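Local coordinates for FAD-dependent oxidoreductase (Actinomadura kijaniata, PDB 3M9V) that acts in the biosynthesis of the sugar D-kijanose as a flavin-dependent enzyme of the acyl-CoA dehydrogenase family, and binds dTDP, at the interface of chains A and B. Coordinates in Å, arbitrary orientation; residue numbers count along the deposited sequence, not the author numbering. Chains: chain A/B, FAD-dependent oxidoreductase.

The interface of chains A and B. Residues chain A 290, 292-293, 360; chain B 392-393, 396.
The loop residue A:Gln290, just ahead of helix 291-323 of chain A, and the first turn of that helix meet the start of helix 391-402 of chain B, with the C-terminal end of helix 329-362 of chain A close by. The protein belongs to the acyl-CoA dehydrogenase family, and in the deposited tetramer this loop-to-helix patch probably helps hold two copies together; the two-fold symmetry of the interface repeats it with the chains exchanged. A:Gln290 reaches over B:Val392, its chain extended beyond CG (chi2 155°), and places its amide between two acidic side chains one helical turn apart. NE2 donates to OD2 of B:Asp396 at 2.9 Å, approaching on the syn side but 29° out of the carboxylate plane. Its second N-H points to OD1 of B:Asp393, also 2.9 Å from NE2 and met nearly along the C-O axis. Both acceptors lie in the amide plane, so the pair of nearly straight bonds should fix the rotation of the group. CG1 of B:Val392, anti to the backbone N (chi1 176°), lies under the face of the amide, 3.5 Å from CD of A:Gln290, and also touches its CB, while CG2 faces the methyl of A:Ala292. A leucine in place of A:Gln290 would probably leave both carboxylates without their shared donor, and any repulsion between them less well screened. Water 1 links the other oxygen of B:Asp396, OD1, 2.8 Å away, with the backbone N of A:Ala292 and O of B:Val392. Water 2 joins the helix ends, lying 3.0 Å from N of B:Val392 and 3.1 Å from the carbonyl O of A:Ser360.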
# COMPACT_ATOMS: atom_id res chain seq x y z
N GLN A 290 14.52 15.84 8.53
CA GLN A 290 13.21 15.92 9.16
C GLN A 290 12.55 14.58 9.53
O GLN A 290 12.99 13.52 9.08
CB GLN A 290 12.31 16.73 8.24
CG GLN A 290 12.78 18.17 8.23
CD GLN A 290 12.34 18.83 6.95
OE1 GLN A 290 13.12 18.76 5.98
NE2 GLN A 290 11.22 19.37 6.92
N ALA A 292 9.81 13.11 8.71
CA ALA A 292 9.36 12.25 7.61
C ALA A 292 10.51 11.60 6.84
O ALA A 292 10.33 10.53 6.24
CB ALA A 292 8.53 13.03 6.63
N ALA A 293 11.68 12.25 6.84
CA ALA A 293 12.82 11.72 6.10
C ALA A 293 13.39 10.55 6.89
O ALA A 293 13.79 9.54 6.29
CB ALA A 293 13.90 12.79 5.80
N SER A 360 11.39 11.32 -3.01
CA SER A 360 10.88 12.12 -1.90
C SER A 360 12.02 12.54 -0.97
O SER A 360 11.97 13.65 -0.46
CB SER A 360 9.84 11.35 -1.09
OG SER A 360 8.76 11.04 -1.95
N VAL B 392 8.01 15.92 2.72
CA VAL B 392 8.73 16.10 3.98
C VAL B 392 8.30 17.32 4.80
O VAL B 392 8.03 17.20 6.01
CB VAL B 392 10.26 15.96 3.80
CG1 VAL B 392 10.95 16.26 5.11
CG2 VAL B 392 10.58 14.50 3.37
N ASP B 393 8.15 18.47 4.16
CA ASP B 393 7.56 19.63 4.85
C ASP B 393 6.06 19.54 5.14
O ASP B 393 5.59 20.09 6.12
CB ASP B 393 7.80 20.89 4.01
CG ASP B 393 9.29 21.13 3.79
OD1 ASP B 393 10.08 20.87 4.71
OD2 ASP B 393 9.69 21.55 2.69
N ASP B 396 5.57 17.94 8.50
CA ASP B 396 5.80 18.81 9.68
C ASP B 396 4.62 19.76 9.87
O ASP B 396 4.22 20.00 11.00
CB ASP B 396 7.01 19.74 9.52
CG ASP B 396 8.33 19.02 9.58
OD1 ASP B 396 8.41 17.89 10.13
OD2 ASP B 396 9.29 19.57 9.02
O HOH W 1 8.91 15.77 8.33
O HOH W 2 9.66 15.61 0.29